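Long-range contacts in glutathione S-transferase (Burkholderia glumae, PDB 4ISD), which binds glutathione and probably conjugates its thiol to electrophilic compounds: residues Phe20-Phe25 / Gln205-Gln210; Ala24-Lys29 / Trp166-Thr171; Ala14-Ala19 / Phe35-Val40. One frame throughout, in Å; residues are numbered along the deposited sequence.

From the N terminus, the chain first passes the 14-19 loop and runs through helix 19-31 into strand 36-40, where contact 3 closes the short beta-alpha-beta loop within the thioredoxin-like domain. Contacts 1 and 2 both start on helix 19-31, share Ala24 and Phe25, and close far longer loops: contact 2 at the start of helix 168-177, after 136 intervening residues, and contact 1 on helix 202-212, after 179, so the loop of contact 2 nests within that of contact 1. Contact 3 crosses both, because its segments alternate with theirs. Together they tie one helix, with the loop before it and the strand after it, to two helices of the C-terminal domain.

Contact 1: Phe20-Phe25 / Gln205-Gln210; sequences FAMSAF and QQWVKQ. With GSH (glutathione), chain F.
The indole of Trp207 carries Met22 over one face, with CB above the ring centre and CG poised over the five-membered ring, a CH-pi contact with CG 3.8 Å from the centroid. At its edge, in plane, sits Phe25: the indole edge meets the phenyl face in an offset edge-to-face pair with planes at 72°, and Trp207 CE3 lies 3.6 Å from Phe25 CG. The phenyl edge in turn meets Gln206 CB, 3.8 Å from Phe25 CE1. Both aromatic side chains hold CG anti to the backbone N, which carries them across the gap between helix axes 10.1 Å apart. Met22, also anti (chi1 177°), crosses the indole obliquely with its flexible thioether, and SD comes 3.6 Å from Trp207 CD1 in a Met-aromatic contact. Ala21, with only a methyl, lets the indole tip approach. Next to Ala21 in the chain, Phe20 borders the glutathione site, its CD2 3.7 Å from CB1 of the ligand, whose hydrogen-bond partners include Ser74, Glu73 and Ser113 of the second subunit. Helix 19-31 is thus wedged between the sheet and the C-terminal domain: Ala21, Ala24 and Phe25 rest on strand 8-13, while Met22 also reaches helix 168-177.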
loop_
_atom_site.group_PDB
_atom_site.type_symbol
_atom_site.label_atom_id
_atom_site.label_comp_id
_atom_site.label_asym_id
_atom_site.label_seq_id
_atom_site.Cartn_x
_atom_site.Cartn_y
_atom_site.Cartn_z
ATOM N N PHE A 20 -5.269 -8.074 8.329
ATOM C CA PHE A 20 -5.697 -6.997 7.460
ATOM C C PHE A 20 -7.200 -6.835 7.491
ATOM O O PHE A 20 -7.713 -5.724 7.361
ATOM C CB PHE A 20 -5.172 -7.224 6.042
ATOM C CG PHE A 20 -3.680 -7.359 5.982
ATOM C CD1 PHE A 20 -2.866 -6.328 6.451
ATOM C CD2 PHE A 20 -3.086 -8.520 5.492
ATOM C CE1 PHE A 20 -1.478 -6.443 6.417
ATOM C CE2 PHE A 20 -1.704 -8.652 5.453
ATOM C CZ PHE A 20 -0.893 -7.610 5.911
ATOM N N ALA A 21 -7.897 -7.951 7.670
ATOM C CA ALA A 21 -9.327 -7.921 7.898
ATOM C C ALA A 21 -9.567 -7.104 9.160
ATOM O O ALA A 21 -10.397 -6.184 9.189
ATOM C CB ALA A 21 -9.858 -9.329 8.069
ATOM N N MET A 22 -8.804 -7.428 10.197
ATOM C CA MET A 22 -8.943 -6.771 11.487
ATOM C C MET A 22 -8.731 -5.266 11.366
ATOM O O MET A 22 -9.425 -4.462 12.006
ATOM C CB MET A 22 -7.949 -7.364 12.468
ATOM C CG MET A 22 -7.953 -6.699 13.813
ATOM S SD MET A 22 -6.889 -7.596 14.942
ATOM C CE MET A 22 -6.313 -6.204 15.890
ATOM N N SER A 23 -7.785 -4.892 10.519
ATOM C CA SER A 23 -7.476 -3.489 10.287
ATOM C C SER A 23 -8.673 -2.699 9.758
ATOM O O SER A 23 -8.959 -1.599 10.241
ATOM C CB SER A 23 -6.317 -3.371 9.307
ATOM O OG SER A 23 -5.908 -2.020 9.216
ATOM N N ALA A 24 -9.368 -3.259 8.768
ATOM C CA ALA A 24 -10.518 -2.574 8.173
ATOM C C ALA A 24 -11.664 -2.508 9.175
ATOM O O ALA A 24 -12.344 -1.482 9.306
ATOM C CB ALA A 24 -10.973 -3.265 6.868
ATOM N N PHE A 25 -11.880 -3.620 9.866
ATOM C CA PHE A 25 -12.881 -3.688 10.908
ATOM C C PHE A 25 -12.606 -2.585 11.930
ATOM O O PHE A 25 -13.539 -1.948 12.432
ATOM C CB PHE A 25 -12.854 -5.072 11.573
ATOM C CG PHE A 25 -13.840 -5.235 12.708
ATOM C CD1 PHE A 25 -13.602 -4.649 13.950
ATOM C CD2 PHE A 25 -14.988 -5.997 12.541
ATOM C CE1 PHE A 25 -14.509 -4.800 15.012
ATOM C CE2 PHE A 25 -15.894 -6.163 13.584
ATOM C CZ PHE A 25 -15.654 -5.560 14.833
ATOM N N GLN A 205 -10.882 -4.981 20.507
ATOM C CA GLN A 205 -11.560 -5.931 21.395
ATOM C C GLN A 205 -12.878 -6.387 20.807
ATOM O O GLN A 205 -13.286 -7.536 20.980
ATOM C CB GLN A 205 -11.790 -5.341 22.793
ATOM C CG GLN A 205 -10.544 -5.325 23.677
ATOM C CD GLN A 205 -9.894 -6.701 23.801
ATOM O OE1 GLN A 205 -10.485 -7.639 24.356
ATOM N NE2 GLN A 205 -8.673 -6.829 23.272
ATOM N N GLN A 206 -13.546 -5.479 20.106
ATOM C CA GLN A 206 -14.785 -5.823 19.439
ATOM C C GLN A 206 -14.494 -6.936 18.444
ATOM O O GLN A 206 -15.324 -7.843 18.267
ATOM C CB GLN A 206 -15.364 -4.604 18.723
ATOM C CG GLN A 206 -16.163 -3.679 19.603
ATOM C CD GLN A 206 -17.394 -4.357 20.131
ATOM O OE1 GLN A 206 -17.945 -5.248 19.482
ATOM N NE2 GLN A 206 -17.831 -3.958 21.323
ATOM N N TRP A 207 -13.308 -6.866 17.816
ATOM C CA TRP A 207 -12.864 -7.876 16.847
ATOM C C TRP A 207 -12.605 -9.233 17.491
ATOM O O TRP A 207 -13.044 -10.256 16.952
ATOM C CB TRP A 207 -11.620 -7.423 16.080
ATOM C CG TRP A 207 -10.972 -8.515 15.279
ATOM C CD1 TRP A 207 -9.953 -9.330 15.679
ATOM C CD2 TRP A 207 -11.298 -8.907 13.934
ATOM N NE1 TRP A 207 -9.630 -10.208 14.671
ATOM C CE2 TRP A 207 -10.434 -9.966 13.587
ATOM C CE3 TRP A 207 -12.227 -8.457 12.986
ATOM C CZ2 TRP A 207 -10.473 -10.586 12.333
ATOM C CZ3 TRP A 207 -12.268 -9.080 11.737
ATOM C CH2 TRP A 207 -11.401 -10.136 11.427
ATOM N N VAL A 208 -11.902 -9.261 18.625
ATOM C CA VAL A 208 -11.652 -10.554 19.274
ATOM C C VAL A 208 -12.948 -11.138 19.839
ATOM O O VAL A 208 -13.086 -12.358 19.972
ATOM C CB VAL A 208 -10.504 -10.540 20.343
ATOM C CG1 VAL A 208 -9.677 -9.250 20.271
ATOM C CG2 VAL A 208 -11.045 -10.750 21.708
ATOM N N LYS A 209 -13.903 -10.255 20.126
ATOM C CA LYS A 209 -15.246 -10.654 20.566
ATOM C C LYS A 209 -16.080 -11.220 19.412
ATOM O O LYS A 209 -16.793 -12.205 19.574
ATOM C CB LYS A 209 -15.974 -9.466 21.219
ATOM C CG LYS A 209 -17.504 -9.512 21.165
ATOM C CD LYS A 209 -18.105 -10.240 22.368
ATOM C CE LYS A 209 -19.571 -9.849 22.583
ATOM N NZ LYS A 209 -20.455 -11.043 22.724
ATOM N N GLN A 210 -16.004 -10.585 18.251
ATOM C CA GLN A 210 -16.748 -11.075 17.096
ATOM C C GLN A 210 -16.163 -12.413 16.647
ATOM O O GLN A 210 -16.901 -13.347 16.314
ATOM C CB GLN A 210 -16.699 -10.061 15.956
ATOM C CG GLN A 210 -17.305 -10.563 14.663
ATOM C CD GLN A 210 -18.625 -9.902 14.352
ATOM O OE1 GLN A 210 -18.958 -8.862 14.928
ATOM N NE2 GLN A 210 -19.390 -10.499 13.437
HETATM N N1 GSH F . -2.403 -5.775 1.169
HETATM C CA1 GSH F . -3.608 -6.542 1.398
HETATM C C1 GSH F . -4.594 -5.829 2.283
HETATM O O11 GSH F . -4.223 -4.984 3.149
HETATM O O12 GSH F . -5.822 -6.076 2.131
HETATM C CB1 GSH F . -3.326 -7.943 1.877
HETATM C CG1 GSH F . -4.646 -8.730 1.907
HETATM C CD1 GSH F . -4.350 -10.215 2.195
HETATM O OE1 GSH F . -3.197 -10.629 2.158
HETATM N N2 GSH F . -5.448 -11.127 2.523
HETATM C CA2 GSH F . -5.224 -12.527 2.807
HETATM C C2 GSH F . -5.889 -13.379 1.770
HETATM O O2 GSH F . -6.934 -13.037 1.249
HETATM C CB2 GSH F . -5.809 -12.900 4.139
HETATM S SG2 GSH F . -4.532 -13.624 5.138
HETATM N N3 GSH F . -5.305 -14.638 1.373
HETATM C CA3 GSH F . -5.995 -15.412 0.361
HETATM C C3 GSH F . -5.150 -15.375 -0.881
HETATM O O31 GSH F . -4.310 -14.444 -1.041
HETATM O O32 GSH F . -5.276 -16.282 -1.754
#

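Contact 2: Ala24-Lys29 / Trp166-Thr171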
loop_
_atom_site.group_PDB
_atom_site.type_symbol
_atom_site.label_atom_id
_atom_site.label_comp_id
_atom_site.label_asym_id
_atom_site.label_seq_id
_atom_site.Cartn_x
_atom_site.Cartn_y
_atom_site.Cartn_z
ATOM N N ALA A 24 -9.368 -3.259 8.768
ATOM C CA ALA A 24 -10.518 -2.574 8.173
ATOM C C ALA A 24 -11.664 -2.508 9.175
ATOM O O ALA A 24 -12.344 -1.482 9.306
ATOM C CB ALA A 24 -10.973 -3.265 6.868
ATOM N N PHE A 25 -11.880 -3.620 9.866
ATOM C CA PHE A 25 -12.881 -3.688 10.908
ATOM C C PHE A 25 -12.606 -2.585 11.930
ATOM O O PHE A 25 -13.539 -1.948 12.432
ATOM C CB PHE A 25 -12.854 -5.072 11.573
ATOM C CG PHE A 25 -13.840 -5.235 12.708
ATOM C CD1 PHE A 25 -13.602 -4.649 13.950
ATOM C CD2 PHE A 25 -14.988 -5.997 12.541
ATOM C CE1 PHE A 25 -14.509 -4.800 15.012
ATOM C CE2 PHE A 25 -15.894 -6.163 13.584
ATOM C CZ PHE A 25 -15.654 -5.560 14.833
ATOM N N VAL A 26 -11.334 -2.356 12.248
ATOM C CA VAL A 26 -11.018 -1.374 13.290
ATOM C C VAL A 26 -11.345 0.037 12.821
ATOM O O VAL A 26 -11.813 0.863 13.607
ATOM C CB VAL A 26 -9.559 -1.489 13.811
ATOM C CG1 VAL A 26 -9.137 -0.220 14.537
ATOM C CG2 VAL A 26 -9.413 -2.719 14.719
ATOM N N VAL A 27 -11.144 0.300 11.530
ATOM C CA VAL A 27 -11.456 1.622 10.987
ATOM C C VAL A 27 -12.942 1.942 11.138
ATOM O O VAL A 27 -13.312 3.012 11.641
ATOM C CB VAL A 27 -11.015 1.754 9.521
ATOM C CG1 VAL A 27 -11.422 3.099 8.954
ATOM C CG2 VAL A 27 -9.521 1.587 9.424
ATOM N N LEU A 28 -13.783 1.002 10.717
ATOM C CA LEU A 28 -15.232 1.168 10.793
ATOM C C LEU A 28 -15.654 1.413 12.230
ATOM O O LEU A 28 -16.427 2.332 12.520
ATOM C CB LEU A 28 -15.946 -0.075 10.248
ATOM C CG LEU A 28 -15.844 -0.321 8.737
ATOM C CD1 LEU A 28 -16.030 -1.796 8.399
ATOM C CD2 LEU A 28 -16.876 0.528 7.988
ATOM N N LYS A 29 -15.123 0.599 13.134
ATOM C CA LYS A 29 -15.514 0.696 14.522
ATOM C C LYS A 29 -15.074 2.005 15.162
ATOM O O LYS A 29 -15.839 2.612 15.895
ATOM C CB LYS A 29 -15.027 -0.517 15.301
ATOM C CG LYS A 29 -16.040 -1.642 15.318
ATOM C CD LYS A 29 -17.163 -1.311 16.284
ATOM C CE LYS A 29 -18.194 -2.426 16.349
ATOM N NZ LYS A 29 -18.785 -2.704 15.014
ATOM N N TRP A 166 -3.614 8.028 18.354
ATOM C CA TRP A 166 -3.800 6.777 17.633
ATOM C C TRP A 166 -4.123 7.038 16.165
ATOM O O TRP A 166 -4.831 7.990 15.835
ATOM C CB TRP A 166 -4.922 5.960 18.264
ATOM C CG TRP A 166 -5.260 4.717 17.497
ATOM C CD1 TRP A 166 -4.716 3.476 17.664
ATOM C CD2 TRP A 166 -6.227 4.587 16.449
ATOM N NE1 TRP A 166 -5.282 2.578 16.779
ATOM C CE2 TRP A 166 -6.209 3.241 16.026
ATOM C CE3 TRP A 166 -7.096 5.484 15.825
ATOM C CZ2 TRP A 166 -7.032 2.773 15.017
ATOM C CZ3 TRP A 166 -7.909 5.016 14.817
ATOM C CH2 TRP A 166 -7.867 3.675 14.419
ATOM N N CYS A 167 -3.574 6.206 15.286
ATOM C CA CYS A 167 -4.071 6.110 13.915
ATOM C C CYS A 167 -4.105 4.632 13.537
ATOM O O CYS A 167 -3.567 3.793 14.279
ATOM C CB CYS A 167 -3.237 6.941 12.931
ATOM S SG CYS A 167 -1.515 6.450 12.695
ATOM N N ILE A 168 -4.744 4.313 12.410
ATOM C CA ILE A 168 -4.889 2.920 11.984
ATOM C C ILE A 168 -3.534 2.236 11.781
ATOM O O ILE A 168 -3.439 1.013 11.885
ATOM C CB ILE A 168 -5.766 2.767 10.696
ATOM C CG1 ILE A 168 -6.167 1.305 10.510
ATOM C CG2 ILE A 168 -5.055 3.302 9.449
ATOM C CD1 ILE A 168 -6.902 0.743 11.705
ATOM N N ALA A 169 -2.489 3.022 11.515
ATOM C CA ALA A 169 -1.136 2.483 11.351
ATOM C C ALA A 169 -0.663 1.751 12.589
ATOM O O ALA A 169 0.088 0.784 12.468
ATOM C CB ALA A 169 -0.153 3.575 11.005
ATOM N N ASP A 170 -1.108 2.221 13.766
ATOM C CA ASP A 170 -0.729 1.639 15.064
ATOM C C ASP A 170 -1.286 0.239 15.277
ATOM O O ASP A 170 -0.583 -0.635 15.785
ATOM C CB ASP A 170 -1.155 2.529 16.234
ATOM C CG ASP A 170 -0.431 3.859 16.250
ATOM O OD1 ASP A 170 0.812 3.835 16.406
ATOM O OD2 ASP A 170 -1.103 4.921 16.114
ATOM N N THR A 171 -2.549 0.029 14.908
ATOM C CA THR A 171 -3.125 -1.317 14.944
ATOM C C THR A 171 -2.298 -2.235 14.053
ATOM O O THR A 171 -1.942 -3.350 14.444
ATOM C CB THR A 171 -4.561 -1.344 14.405
ATOM O OG1 THR A 171 -5.320 -0.290 15.003
ATOM C CG2 THR A 171 -5.219 -2.681 14.712
#
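Here the thioredoxin-like domain of the glutathione transferase fold meets its all-helical C-terminal domain, helix 19-31 facing the loop and first turn that open helix 168-177. Val26 contributes most. Its CG1, anti to the backbone N (chi1 162°), dips among three groups: Ile168 CD1 at 3.7 Å, Trp166 CZ2 on the benzo side of the indole, and the hydroxyl of Thr171, which it meets tip to tip. A beta-branched residue suits this place, since its two methyls can both pack: CG2 comes near Thr171 CG2, beside the hydroxyl that CG1 meets. Ile168 is the counterpart. With CG1 anti to the backbone N, its longer branch extends toward the helix and ends in CD1 between the two valines. Val27 crosses it at about a right angle, CG2 lying 3.5 Å from Ile168 CG1, so neighbouring valines grip one isoleucine by entirely apolar contact. Within its own segment Trp166 NE1 gives Thr171 OG1 a weak hydrogen bond, and Arg201 makes a cation-pi contact with the indole. Asp170 braces the start of helix 168-177: OD1 accepts from Val162 N and also bonds to Tyr194 OH, while OD2, through its anti lone pair, receives Cys167 N-H at 2.9 Å in a nearly straight bond of 167°.

Contact 3: Ala14-Ala19 / Phe35-Val40; sequences ADYVSA and FEIRTV
The beta-alpha-beta unit that opens the thioredoxin-like fold is closed here: the loop leaving strand 8-13 for helix 19-31 folds against strand 36-40, which runs parallel to strand 8-13 at one side of the sheet. Ser18, on this loop, belongs to the glutathione pocket and touches the ligand. The loop begins with a hydrogen bond that prolongs the pairing of the two strands: Ala14 N donates to Val40 O at 2.8 Å. The bond is bent, 143° at the hydrogen, and the donor stands above the carbonyl plane, as suits a chain already turning out of the sheet. Val40 contributes by its backbone, its side chain turning away. Alanine fits at position 14 because its backbone lies close against the strand, with CA 3.8 Å from Thr39 CB and only a methyl to accommodate. Farther along, Tyr16 has a left-handed backbone conformation (phi 55°), and its CG lies beside its own N, so that the long phenol can reach back over the strand. The hydroxyl end does the touching: Tyr16 OH lies 3.5 Å from Ile37 CG2 and 4.0 Å from Thr39 CG2, both approaching the ring obliquely. Ile37 and Thr39, two apart, project from the same side of the strand, and the exposed Arg38 between them points away. Both are beta-branched, which suits an extended backbone, and each turns CG2 to the phenol. The Tyr16 ring also meets that of Trp207, linking the loop to helix 202-212. Ser18 then takes the N-cap position of helix 19-31: with chi1 175° its OG caps the first turn, hydrogen-bonded to the backbone N atoms of Phe20 and Ala21.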
loop_
_atom_site.group_PDB
_atom_site.type_symbol
_atom_site.label_atom_id
_atom_site.label_comp_id
_atom_site.label_asym_id
_atom_site.label_seq_id
_atom_site.Cartn_x
_atom_site.Cartn_y
_atom_site.Cartn_z
ATOM N N ALA A 14 -13.254 -16.440 7.102
ATOM C CA ALA A 14 -14.183 -17.079 8.037
ATOM C C ALA A 14 -13.554 -17.377 9.395
ATOM O O ALA A 14 -14.271 -17.604 10.376
ATOM C CB ALA A 14 -14.763 -18.354 7.437
ATOM N N ASP A 15 -12.222 -17.370 9.444
ATOM C CA ASP A 15 -11.472 -17.678 10.664
ATOM C C ASP A 15 -11.082 -16.456 11.494
ATOM O O ASP A 15 -10.497 -16.597 12.564
ATOM C CB ASP A 15 -10.222 -18.489 10.331
ATOM C CG ASP A 15 -10.549 -19.897 9.907
ATOM O OD1 ASP A 15 -11.646 -20.380 10.263
ATOM O OD2 ASP A 15 -9.711 -20.524 9.223
ATOM N N TYR A 16 -11.394 -15.266 10.991
ATOM C CA TYR A 16 -11.103 -14.018 11.696
ATOM C C TYR A 16 -9.628 -13.887 12.075
ATOM O O TYR A 16 -9.273 -13.223 13.049
ATOM C CB TYR A 16 -12.004 -13.878 12.927
ATOM C CG TYR A 16 -13.448 -13.583 12.577
ATOM C CD1 TYR A 16 -14.299 -14.590 12.144
ATOM C CD2 TYR A 16 -13.958 -12.289 12.676
ATOM C CE1 TYR A 16 -15.618 -14.323 11.826
ATOM C CE2 TYR A 16 -15.280 -12.012 12.356
ATOM C CZ TYR A 16 -16.103 -13.032 11.931
ATOM O OH TYR A 16 -17.415 -12.765 11.609
ATOM N N VAL A 17 -8.774 -14.530 11.288
ATOM C CA VAL A 17 -7.347 -14.542 11.564
ATOM C C VAL A 17 -6.619 -13.353 10.935
ATOM O O VAL A 17 -5.815 -12.705 11.606
ATOM C CB VAL A 17 -6.701 -15.880 11.139
ATOM C CG1 VAL A 17 -5.195 -15.833 11.329
ATOM C CG2 VAL A 17 -7.307 -17.033 11.939
ATOM N N SER A 18 -6.916 -13.059 9.667
ATOM C CA SER A 18 -6.258 -11.968 8.936
ATOM C C SER A 18 -5.956 -10.688 9.739
ATOM O O SER A 18 -6.845 -10.095 10.347
ATOM C CB SER A 18 -7.062 -11.590 7.693
ATOM O OG SER A 18 -6.487 -10.460 7.046
ATOM N N ALA A 19 -4.697 -10.262 9.717
ATOM C CA ALA A 19 -4.303 -9.007 10.338
ATOM C C ALA A 19 -4.894 -7.830 9.578
ATOM O O ALA A 19 -4.997 -6.716 10.101
ATOM C CB ALA A 19 -2.809 -8.895 10.343
ATOM N N PHE A 35 -22.262 -1.660 10.159
ATOM C CA PHE A 35 -21.928 -2.587 9.071
ATOM C C PHE A 35 -22.269 -4.051 9.358
ATOM O O PHE A 35 -22.236 -4.502 10.495
ATOM C CB PHE A 35 -20.464 -2.463 8.637
ATOM C CG PHE A 35 -19.454 -2.898 9.680
ATOM C CD1 PHE A 35 -19.062 -2.031 10.689
ATOM C CD2 PHE A 35 -18.846 -4.146 9.610
ATOM C CE1 PHE A 35 -18.108 -2.410 11.627
ATOM C CE2 PHE A 35 -17.884 -4.529 10.546
ATOM C CZ PHE A 35 -17.517 -3.660 11.550
ATOM N N GLU A 36 -22.612 -4.783 8.305
ATOM C CA GLU A 36 -22.808 -6.220 8.387
ATOM C C GLU A 36 -21.472 -6.881 8.107
ATOM O O GLU A 36 -20.635 -6.317 7.397
ATOM C CB GLU A 36 -23.813 -6.669 7.327
ATOM C CG GLU A 36 -24.383 -8.053 7.564
ATOM C CD GLU A 36 -25.215 -8.114 8.831
ATOM O OE1 GLU A 36 -25.888 -7.106 9.144
ATOM O OE2 GLU A 36 -25.188 -9.161 9.515
ATOM N N ILE A 37 -21.265 -8.072 8.654
ATOM C CA ILE A 37 -20.077 -8.846 8.331
ATOM C C ILE A 37 -20.464 -10.119 7.599
ATOM O O ILE A 37 -21.338 -10.865 8.058
ATOM C CB ILE A 37 -19.249 -9.193 9.579
ATOM C CG1 ILE A 37 -18.470 -7.971 10.050
ATOM C CG2 ILE A 37 -18.258 -10.310 9.282
ATOM C CD1 ILE A 37 -18.184 -7.982 11.540
ATOM N N ARG A 38 -19.814 -10.331 6.453
ATOM C CA ARG A 38 -19.931 -11.557 5.665
ATOM C C ARG A 38 -18.562 -12.220 5.578
ATOM O O ARG A 38 -17.536 -11.538 5.541
ATOM C CB ARG A 38 -20.447 -11.253 4.257
ATOM C CG ARG A 38 -21.840 -10.658 4.237
ATOM C CD ARG A 38 -22.304 -10.341 2.831
ATOM N NE ARG A 38 -23.560 -9.593 2.838
ATOM C CZ ARG A 38 -24.158 -9.110 1.752
ATOM N NH1 ARG A 38 -23.622 -9.289 0.547
ATOM N NH2 ARG A 38 -25.300 -8.443 1.875
ATOM N N THR A 39 -18.542 -13.547 5.533
ATOM C CA THR A 39 -17.279 -14.269 5.615
ATOM C C THR A 39 -16.947 -15.040 4.353
ATOM O O THR A 39 -17.833 -15.454 3.614
ATOM C CB THR A 39 -17.297 -15.267 6.758
ATOM O OG1 THR A 39 -18.262 -16.282 6.473
ATOM C CG2 THR A 39 -17.658 -14.568 8.057
ATOM N N VAL A 40 -15.652 -15.233 4.121
ATOM C CA VAL A 40 -15.160 -16.012 2.989
ATOM C C VAL A 40 -14.269 -17.152 3.517
ATOM O O VAL A 40 -13.358 -16.913 4.303
ATOM C CB VAL A 40 -14.386 -15.110 1.999
ATOM C CG1 VAL A 40 -14.163 -15.827 0.688
ATOM C CG2 VAL A 40 -15.152 -13.808 1.753
#